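Local coordinates for protein hydroxylase, putative (Mycobacterium tuberculosis, PDB 3AFF) that probably hydroxylates the phenolic ring of a secosteroid intermediate of cholesterol breakdown, using reduced flavin and oxygen, as the oxygenase component of a two-component monooxygenase, at residues 90-95 with 150-155; 231-236 with 372-377; 236-241 with 321-326. All coordinates share one frame; numbering follows the deposited sequence.

Contact 1 of 3, residues 90-95 with 150-155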
loop_
_atom_site.group_PDB
_atom_site.type_symbol
_atom_site.label_atom_id
_atom_site.label_comp_id
_atom_site.label_asym_id
_atom_site.label_seq_id
_atom_site.Cartn_x
_atom_site.Cartn_y
_atom_site.Cartn_z
ATOM N N GLY A 90 0.498 1.561 48.445
ATOM C CA GLY A 90 1.689 2.437 48.491
ATOM C C GLY A 90 1.631 3.801 47.834
ATOM O O GLY A 90 2.203 4.758 48.339
ATOM N N VAL A 91 0.953 3.911 46.692
ATOM C CA VAL A 91 0.855 5.153 45.977
ATOM C C VAL A 91 -0.112 6.092 46.732
ATOM O O VAL A 91 -0.074 7.332 46.590
ATOM C CB VAL A 91 0.429 4.924 44.492
ATOM C CG1 VAL A 91 -1.099 4.761 44.360
ATOM C CG2 VAL A 91 0.772 6.124 43.688
ATOM N N HIS A 92 -0.909 5.566 47.646
ATOM C CA HIS A 92 -1.722 6.524 48.396
ATOM C C HIS A 92 -0.908 7.339 49.367
ATOM O O HIS A 92 -1.363 8.359 49.819
ATOM C CB HIS A 92 -2.884 5.828 49.136
ATOM C CG HIS A 92 -3.828 5.098 48.228
ATOM N ND1 HIS A 92 -4.593 4.046 48.676
ATOM C CD2 HIS A 92 -4.128 5.258 46.914
ATOM C CE1 HIS A 92 -5.314 3.574 47.671
ATOM N NE2 HIS A 92 -5.058 4.295 46.594
ATOM N N ASN A 93 0.302 6.879 49.701
ATOM C CA ASN A 93 1.209 7.727 50.519
ATOM C C ASN A 93 1.786 8.891 49.741
ATOM O O ASN A 93 2.209 9.886 50.355
ATOM C CB ASN A 93 2.361 6.922 51.113
ATOM C CG ASN A 93 1.908 5.926 52.135
ATOM O OD1 ASN A 93 0.757 5.933 52.575
ATOM N ND2 ASN A 93 2.819 5.044 52.537
ATOM N N TRP A 94 1.918 8.709 48.416
ATOM C CA TRP A 94 2.136 9.799 47.461
ATOM C C TRP A 94 0.924 10.744 47.470
ATOM O O TRP A 94 1.033 12.001 47.489
ATOM C CB TRP A 94 2.413 9.209 46.012
ATOM C CG TRP A 94 2.597 10.272 44.916
ATOM C CD1 TRP A 94 3.765 10.933 44.590
ATOM C CD2 TRP A 94 1.586 10.808 44.040
ATOM N NE1 TRP A 94 3.525 11.833 43.580
ATOM C CE2 TRP A 94 2.205 11.789 43.239
ATOM C CE3 TRP A 94 0.196 10.544 43.862
ATOM C CZ2 TRP A 94 1.507 12.521 42.261
ATOM C CZ3 TRP A 94 -0.498 11.250 42.884
ATOM C CH2 TRP A 94 0.151 12.244 42.103
ATOM N N HIS A 95 -0.284 10.183 47.378
ATOM C CA HIS A 95 -1.410 11.058 47.215
ATOM C C HIS A 95 -1.626 11.931 48.501
ATOM O O HIS A 95 -1.950 13.092 48.394
ATOM C CB HIS A 95 -2.696 10.230 46.989
ATOM C CG HIS A 95 -3.874 11.063 46.600
ATOM N ND1 HIS A 95 -5.123 10.517 46.416
ATOM C CD2 HIS A 95 -3.998 12.391 46.344
ATOM C CE1 HIS A 95 -5.957 11.465 46.025
ATOM N NE2 HIS A 95 -5.303 12.611 45.967
ATOM N N TRP A 150 -7.600 4.593 57.295
ATOM C CA TRP A 150 -8.198 5.761 56.691
ATOM C C TRP A 150 -8.476 5.388 55.218
ATOM O O TRP A 150 -7.900 4.419 54.694
ATOM C CB TRP A 150 -7.151 6.856 56.645
ATOM C CG TRP A 150 -6.813 7.554 57.974
ATOM C CD1 TRP A 150 -5.900 7.128 58.928
ATOM C CD2 TRP A 150 -7.335 8.809 58.433
ATOM N NE1 TRP A 150 -5.873 8.037 59.960
ATOM C CE2 TRP A 150 -6.749 9.068 59.696
ATOM C CE3 TRP A 150 -8.250 9.738 57.907
ATOM C CZ2 TRP A 150 -7.027 10.246 60.441
ATOM C CZ3 TRP A 150 -8.540 10.886 58.643
ATOM C CH2 TRP A 150 -7.898 11.149 59.905
ATOM N N THR A 151 -9.313 6.188 54.547
ATOM C CA THR A 151 -9.585 5.959 53.149
ATOM C C THR A 151 -9.787 7.263 52.422
ATOM O O THR A 151 -10.294 8.236 52.994
ATOM C CB THR A 151 -10.852 5.040 52.943
ATOM O OG1 THR A 151 -10.785 4.481 51.649
ATOM C CG2 THR A 151 -12.245 5.822 53.138
ATOM N N PHE A 152 -9.477 7.247 51.128
ATOM C CA PHE A 152 -10.016 8.268 50.192
ATOM C C PHE A 152 -11.294 7.797 49.523
ATOM O O PHE A 152 -11.409 6.647 49.177
ATOM C CB PHE A 152 -9.028 8.557 49.056
ATOM C CG PHE A 152 -7.656 9.038 49.521
ATOM C CD1 PHE A 152 -7.532 10.163 50.348
ATOM C CD2 PHE A 152 -6.505 8.385 49.095
ATOM C CE1 PHE A 152 -6.256 10.665 50.725
ATOM C CE2 PHE A 152 -5.211 8.879 49.513
ATOM C CZ PHE A 152 -5.111 10.012 50.294
ATOM N N VAL A 153 -12.245 8.695 49.304
ATOM C CA VAL A 153 -13.423 8.349 48.494
ATOM C C VAL A 153 -13.555 9.547 47.572
ATOM O O VAL A 153 -13.354 10.696 47.991
ATOM C CB VAL A 153 -14.770 8.153 49.353
ATOM C CG1 VAL A 153 -14.722 6.850 50.091
ATOM C CG2 VAL A 153 -15.005 9.334 50.286
ATOM N N GLY A 154 -13.867 9.277 46.317
ATOM C CA GLY A 154 -14.022 10.313 45.353
ATOM C C GLY A 154 -15.457 10.719 45.057
ATOM O O GLY A 154 -16.354 9.910 45.137
ATOM N N GLY A 155 -15.629 11.977 44.665
ATOM C CA GLY A 155 -16.914 12.493 44.303
ATOM C C GLY A 155 -16.902 13.992 44.198
ATOM O O GLY A 155 -15.894 14.653 44.521
#

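Contact 2 of 3, residues 231-236 with 372-377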
loop_
_atom_site.group_PDB
_atom_site.type_symbol
_atom_site.label_atom_id
_atom_site.label_comp_id
_atom_site.label_asym_id
_atom_site.label_seq_id
_atom_site.Cartn_x
_atom_site.Cartn_y
_atom_site.Cartn_z
ATOM N N MET A 231 4.759 14.871 40.138
ATOM C CA MET A 231 4.397 13.948 39.026
ATOM C C MET A 231 2.912 14.107 38.673
ATOM O O MET A 231 2.138 14.477 39.534
ATOM C CB MET A 231 4.711 12.508 39.448
ATOM C CG MET A 231 6.186 12.212 39.443
ATOM S SD MET A 231 6.913 12.057 37.767
ATOM C CE MET A 231 6.158 10.526 37.326
ATOM N N PRO A 232 2.530 13.931 37.383
ATOM C CA PRO A 232 1.154 14.153 37.105
ATOM C C PRO A 232 0.224 13.038 37.598
ATOM O O PRO A 232 0.560 11.846 37.558
ATOM C CB PRO A 232 1.099 14.280 35.579
ATOM C CG PRO A 232 2.378 13.765 35.088
ATOM C CD PRO A 232 3.312 13.608 36.170
ATOM N N TRP A 233 -0.930 13.446 38.097
ATOM C CA TRP A 233 -1.953 12.465 38.485
ATOM C C TRP A 233 -2.291 11.492 37.341
ATOM O O TRP A 233 -2.388 10.272 37.566
ATOM C CB TRP A 233 -3.208 13.208 38.949
ATOM C CG TRP A 233 -4.371 12.307 39.203
ATOM C CD1 TRP A 233 -5.351 11.981 38.316
ATOM C CD2 TRP A 233 -4.690 11.632 40.427
ATOM N NE1 TRP A 233 -6.273 11.140 38.908
ATOM C CE2 TRP A 233 -5.897 10.928 40.210
ATOM C CE3 TRP A 233 -4.097 11.582 41.704
ATOM C CZ2 TRP A 233 -6.500 10.120 41.210
ATOM C CZ3 TRP A 233 -4.699 10.795 42.693
ATOM C CH2 TRP A 233 -5.905 10.090 42.441
ATOM N N GLY A 234 -2.416 12.055 36.143
ATOM C CA GLY A 234 -2.871 11.311 34.935
ATOM C C GLY A 234 -1.888 10.239 34.485
ATOM O O GLY A 234 -2.266 9.302 33.737
ATOM N N THR A 235 -0.616 10.380 34.898
ATOM C CA THR A 235 0.364 9.305 34.814
ATOM C C THR A 235 0.416 8.437 36.035
ATOM O O THR A 235 0.398 7.184 35.929
ATOM C CB THR A 235 1.806 9.810 34.413
ATOM O OG1 THR A 235 1.709 10.629 33.236
ATOM C CG2 THR A 235 2.726 8.630 34.050
ATOM N N MET A 236 0.467 9.038 37.213
ATOM C CA MET A 236 0.699 8.208 38.433
ATOM C C MET A 236 -0.461 7.237 38.712
ATOM O O MET A 236 -0.300 6.118 39.105
ATOM C CB MET A 236 0.921 9.123 39.644
ATOM C CG MET A 236 2.278 9.883 39.606
ATOM S SD MET A 236 3.695 8.813 39.925
ATOM C CE MET A 236 3.617 8.469 41.656
ATOM N N ASP A 372 -12.565 2.401 34.247
ATOM C CA ASP A 372 -12.133 3.580 34.999
ATOM C C ASP A 372 -12.888 4.791 34.477
ATOM O O ASP A 372 -12.866 5.037 33.300
ATOM C CB ASP A 372 -10.617 3.830 34.934
ATOM C CG ASP A 372 -10.185 4.910 35.953
ATOM O OD1 ASP A 372 -10.701 6.026 35.830
ATOM O OD2 ASP A 372 -9.442 4.635 36.942
ATOM N N PRO A 373 -13.592 5.536 35.346
ATOM C CA PRO A 373 -14.243 6.773 34.832
ATOM C C PRO A 373 -13.332 7.876 34.247
ATOM O O PRO A 373 -13.775 8.743 33.480
ATOM C CB PRO A 373 -15.041 7.279 36.046
ATOM C CG PRO A 373 -14.410 6.656 37.231
ATOM C CD PRO A 373 -13.904 5.289 36.763
ATOM N N GLU A 374 -12.058 7.876 34.600
ATOM C CA GLU A 374 -11.184 8.893 34.084
ATOM C C GLU A 374 -10.984 8.775 32.606
ATOM O O GLU A 374 -10.583 9.723 31.965
ATOM C CB GLU A 374 -9.831 8.810 34.735
ATOM C CG GLU A 374 -9.880 9.018 36.212
ATOM C CD GLU A 374 -8.497 9.467 36.784
ATOM O OE1 GLU A 374 -7.425 9.295 36.082
ATOM O OE2 GLU A 374 -8.545 9.971 37.941
ATOM N N ARG A 375 -11.260 7.619 32.033
ATOM C CA ARG A 375 -11.265 7.534 30.577
ATOM C C ARG A 375 -12.300 8.518 30.019
ATOM O O ARG A 375 -12.156 8.993 28.912
ATOM C CB ARG A 375 -11.590 6.112 30.101
ATOM C CG ARG A 375 -10.587 5.088 30.512
ATOM C CD ARG A 375 -11.098 3.681 30.196
ATOM N NE ARG A 375 -11.284 3.496 28.750
ATOM C CZ ARG A 375 -12.314 2.847 28.192
ATOM N NH1 ARG A 375 -13.275 2.304 28.949
ATOM N NH2 ARG A 375 -12.397 2.748 26.863
ATOM N N ALA A 376 -13.342 8.848 30.774
ATOM C CA ALA A 376 -14.285 9.801 30.243
ATOM C C ALA A 376 -13.883 11.202 30.678
ATOM O O ALA A 376 -14.017 12.140 29.919
ATOM C CB ALA A 376 -15.686 9.458 30.692
ATOM N N TYR A 377 -13.362 11.355 31.898
ATOM C CA TYR A 377 -13.064 12.712 32.408
ATOM C C TYR A 377 -12.170 13.507 31.464
ATOM O O TYR A 377 -12.287 14.698 31.308
ATOM C CB TYR A 377 -12.428 12.712 33.799
ATOM C CG TYR A 377 -13.210 12.082 34.907
ATOM C CD1 TYR A 377 -14.592 11.751 34.771
ATOM C CD2 TYR A 377 -12.585 11.856 36.137
ATOM C CE1 TYR A 377 -15.284 11.149 35.838
ATOM C CE2 TYR A 377 -13.263 11.263 37.166
ATOM C CZ TYR A 377 -14.593 10.905 37.017
ATOM O OH TYR A 377 -15.172 10.292 38.060
#

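Contact 3 of 3, residues 236-241 with 321-326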
loop_
_atom_site.group_PDB
_atom_site.type_symbol
_atom_site.label_atom_id
_atom_site.label_comp_id
_atom_site.label_asym_id
_atom_site.label_seq_id
_atom_site.Cartn_x
_atom_site.Cartn_y
_atom_site.Cartn_z
ATOM N N MET A 236 0.467 9.038 37.213
ATOM C CA MET A 236 0.699 8.208 38.433
ATOM C C MET A 236 -0.461 7.237 38.712
ATOM O O MET A 236 -0.300 6.118 39.105
ATOM C CB MET A 236 0.921 9.123 39.644
ATOM C CG MET A 236 2.278 9.883 39.606
ATOM S SD MET A 236 3.695 8.813 39.925
ATOM C CE MET A 236 3.617 8.469 41.656
ATOM N N HIS A 237 -1.659 7.725 38.510
ATOM C CA HIS A 237 -2.865 7.004 38.858
ATOM C C HIS A 237 -3.057 5.766 37.966
ATOM O O HIS A 237 -3.187 4.659 38.520
ATOM C CB HIS A 237 -4.122 7.957 38.868
ATOM C CG HIS A 237 -5.413 7.252 39.118
ATOM N ND1 HIS A 237 -5.572 6.333 40.135
ATOM C CD2 HIS A 237 -6.616 7.346 38.505
ATOM C CE1 HIS A 237 -6.800 5.841 40.092
ATOM N NE2 HIS A 237 -7.467 6.477 39.146
ATOM N N PRO A 238 -3.101 5.904 36.623
ATOM C CA PRO A 238 -3.155 4.623 35.878
ATOM C C PRO A 238 -1.922 3.709 35.949
ATOM O O PRO A 238 -2.084 2.515 35.921
ATOM C CB PRO A 238 -3.420 5.075 34.402
ATOM C CG PRO A 238 -2.882 6.376 34.326
ATOM C CD PRO A 238 -3.272 7.036 35.689
ATOM N N THR A 239 -0.695 4.252 36.041
ATOM C CA THR A 239 0.498 3.399 36.167
ATOM C C THR A 239 0.386 2.527 37.368
ATOM O O THR A 239 0.878 1.404 37.373
ATOM C CB THR A 239 1.826 4.229 36.181
ATOM O OG1 THR A 239 1.853 5.053 35.043
ATOM C CG2 THR A 239 3.069 3.351 36.143
ATOM N N THR A 240 -0.296 2.988 38.405
ATOM C CA THR A 240 -0.512 2.174 39.620
ATOM C C THR A 240 -1.087 0.808 39.335
ATOM O O THR A 240 -0.722 -0.165 40.016
ATOM C CB THR A 240 -1.477 2.931 40.678
ATOM O OG1 THR A 240 -1.695 2.183 41.863
ATOM C CG2 THR A 240 -2.902 3.202 40.086
ATOM N N ILE A 241 -1.984 0.772 38.341
ATOM C CA ILE A 241 -2.724 -0.401 37.842
ATOM C C ILE A 241 -1.914 -1.163 36.735
ATOM O O ILE A 241 -1.783 -2.377 36.784
ATOM C CB ILE A 241 -4.142 0.140 37.248
ATOM C CG1 ILE A 241 -5.061 0.502 38.389
ATOM C CG2 ILE A 241 -4.919 -0.868 36.416
ATOM C CD1 ILE A 241 -4.678 -0.118 39.695
ATOM N N ARG A 321 1.190 10.866 25.452
ATOM C CA ARG A 321 1.856 9.570 25.158
ATOM C C ARG A 321 1.711 8.569 26.311
ATOM O O ARG A 321 1.510 7.382 26.096
ATOM C CB ARG A 321 3.360 9.766 24.975
ATOM C CG ARG A 321 3.810 10.266 23.638
ATOM C CD ARG A 321 5.306 9.848 23.282
ATOM N NE ARG A 321 6.387 10.165 24.234
ATOM C CZ ARG A 321 6.882 9.264 25.092
ATOM N NH1 ARG A 321 6.325 8.052 25.088
ATOM N NH2 ARG A 321 7.908 9.536 25.940
ATOM N N ALA A 322 1.897 9.040 27.542
ATOM C CA ALA A 322 1.914 8.134 28.702
ATOM C C ALA A 322 0.526 7.497 28.857
ATOM O O ALA A 322 0.427 6.319 29.152
ATOM C CB ALA A 322 2.382 8.895 30.025
ATOM N N ARG A 323 -0.538 8.268 28.593
ATOM C CA ARG A 323 -1.883 7.739 28.599
ATOM C C ARG A 323 -2.204 6.707 27.545
ATOM O O ARG A 323 -2.853 5.725 27.842
ATOM C CB ARG A 323 -2.928 8.844 28.454
ATOM C CG ARG A 323 -3.308 9.399 29.768
ATOM C CD ARG A 323 -4.576 8.808 30.370
ATOM N NE ARG A 323 -4.834 9.599 31.578
ATOM C CZ ARG A 323 -5.381 9.124 32.674
ATOM N NH1 ARG A 323 -5.723 7.850 32.707
ATOM N NH2 ARG A 323 -5.583 9.917 33.744
ATOM N N ARG A 324 -1.846 6.983 26.296
ATOM C CA ARG A 324 -2.073 6.031 25.239
ATOM C C ARG A 324 -1.243 4.780 25.475
ATOM O O ARG A 324 -1.702 3.679 25.174
ATOM C CB ARG A 324 -1.895 6.636 23.848
ATOM C CG ARG A 324 -0.649 7.431 23.625
ATOM C CD ARG A 324 -0.009 7.165 22.202
ATOM N NE ARG A 324 1.218 6.339 22.342
ATOM C CZ ARG A 324 2.437 6.603 21.833
ATOM N NH1 ARG A 324 2.668 7.685 21.082
ATOM N NH2 ARG A 324 3.441 5.748 22.066
ATOM N N ASP A 325 -0.056 4.924 26.062
ATOM C CA ASP A 325 0.747 3.759 26.404
ATOM C C ASP A 325 0.186 2.863 27.491
ATOM O O ASP A 325 0.577 1.693 27.556
ATOM C CB ASP A 325 2.222 4.147 26.689
ATOM C CG ASP A 325 2.968 4.591 25.430
ATOM O OD1 ASP A 325 2.412 4.409 24.316
ATOM O OD2 ASP A 325 4.092 5.127 25.540
ATOM N N GLN A 326 -0.726 3.351 28.346
ATOM C CA GLN A 326 -1.332 2.457 29.354
ATOM C C GLN A 326 -2.049 1.287 28.697
ATOM O O GLN A 326 -1.793 0.153 29.036
ATOM C CB GLN A 326 -2.333 3.210 30.272
ATOM C CG GLN A 326 -1.713 4.460 30.956
ATOM C CD GLN A 326 -0.707 4.155 32.055
ATOM O OE1 GLN A 326 0.096 5.051 32.464
ATOM N NE2 GLN A 326 -0.743 2.940 32.568
#

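Contact 1 of 3, residues 90-95 with 150-155
ND1 of His95 lies over one face of the Phe152 ring, toward its rim, and this is the close part of the contact. ND1 of His95 reaches CE2 of Phe152 at 3.5 Å. The two rings are inclined at 47° with centroids 4.5 Å apart, an oblique pairing in which the two side chains pass alongside one another, pointing opposite ways. With CG of His95 anti to the backbone N (chi1 -171°), the imidazole extends from helix 80-96 toward the strand, and a hydrogen bond between ND1 and Tyr120 OH would restrict its rotation.

The looser part is at His92, one helical turn earlier. There an edge of Phe152 points at the imidazole face in an offset edge-to-face pair, centroids 5.8 Å apart, and the nearest atoms are CB of His92 and CE2 of Phe152 at 3.9 Å. ND1 of His92 is hydrogen-bonded to Ile116 O. No hydrogen bond joins the two segments directly, and even this looser part is buried.

The three rings form an aromatic cluster between helix 80-96 and strand 150-159. Phe99 and Trp233 also meet the His95 ring, Leu170 of strand 162-172 and Ile116 of strand 116-119 touch Phe152, and Tyr120, an FMN-binding residue by similarity, borders the cluster.

Contact 2 of 3, residues 231-236 with 372-377
The indole NE1 of Trp233 donates a short, nearly straight hydrogen bond to the carboxylate of Glu374, with NE1 and OE2 2.7 Å apart and an N-H...O angle of 171°. OE2 lies exactly in the plane of the indole and receives the proton on its syn lone pair, the side of the other carboxylate oxygen. The carboxylate is not coplanar with the ring: the two planes are 48° apart, and the side chains cross at about a right angle. Chi1 of Trp233 (173°) swings the indole away from its own backbone N, so that NE1 faces the carboxylate, while Glu374 reaches to meet it through a chain extended beyond CG.

The second oxygen is engaged as well, since OE1 forms a salt bridge with Arg323. With one oxygen held by the indole and the other by the guanidinium, the carboxylate has little freedom to turn, and the nearby positive charge would be expected to stabilise its ionised form.

Behind Glu374, the start of its short helix is held by a capping bond: Glu374 N donates to Asp372 OD1 at 2.6 Å, nearly in line with the C-O bond. Pro373 O accepts from the backbone N of both Ala376 and Tyr377, and also lies over a rim of the Tyr377 ring.

Pro232 is the N-cap residue of helix 233-259, so Trp233 stands in its first turn. The indole stacks on His237 and meets Tyr120, which probably binds FMN, edge-to-face; the bond thus joins the start of this helix to the chain's C-terminal part beside the probable flavin site. Trp233 also packs on helix 210-214, whose Tyr210 touches Glu374, and Ala376 and Tyr377 of the short helix pack on Phe380 of a second subunit.

Contact 3 of 3, residues 236-241 with 321-326
CG of Pro238 sits over one face of the Arg323 guanidinium, 3.6 Å from NH1 of Arg323. The Gln326 amide meets the same proline, CD of Gln326 lying 3.7 Å from CB of Pro238. The pyrrolidine is thus touched by the ends of two side chains, both approaching at about a right angle. A third flat group, the Arg324 guanidinium, has CA of Arg321 over one face, toward its rim. Arg323 is bent at chi2 (-97°), which brings its guanidinium round to the proline; its NH2 hydrogen-bonds to Met393 O near the C-terminus.

Gln326 is also bent at chi2, and the bend brings the amide to Thr239, with OE1 facing its hydroxyl. OG1 of Thr239 and OE1 of Gln326 are 3.1 Å apart. Thr235 O, one turn earlier, is also within reach of the threonine hydroxyl, so the two acceptors compete for its single proton. NE2 of Gln326 makes a weak hydrogen bond to Ser242 OG.

The segments belong to two long helices, 233-259 and 316-342, of the helical bundle that forms the C-terminal domain of acyl-CoA dehydrogenase-like proteins. They run nearly parallel here, at 24°, with their axes 10.2 Å apart. Pro238 has no backbone N-H to give to the preceding turn, and helix 233-259 is kinked at this point.

Other residues of 321-326 form a salt-bridge network within their own helix. OD1 of Asp325 takes a bond from NH2 of Arg324 at 2.8 Å, on its syn lone pair and tilted 19° from the guanidinium plane, while Arg321 adds a longer ion pair to OD2. Ala322 and Gln326 also touch helix 286-309.

Contacts 2 and 3 share Met236 and both use helix 233-259, contact 3 being nested inside the loop that contact 2 closes; their centres are about 8 Å apart. Contact 1 comes earlier in the chain and joins a helix to the sheet, yet its Trp94 and His95 pack against Trp233, and Val91 against Thr240. All three adjoin the start of one helix. Contacts 1 and 2 are buried, whereas contact 3 is only partly so. Their chemistry differs accordingly: ring packing without direct hydrogen bonds in contact 1, a short hydrogen bond from a neutral indole to a carboxylate in contact 2, and in contact 3 a proline packed against a guanidinium and an amide, with one hydroxyl-amide contact.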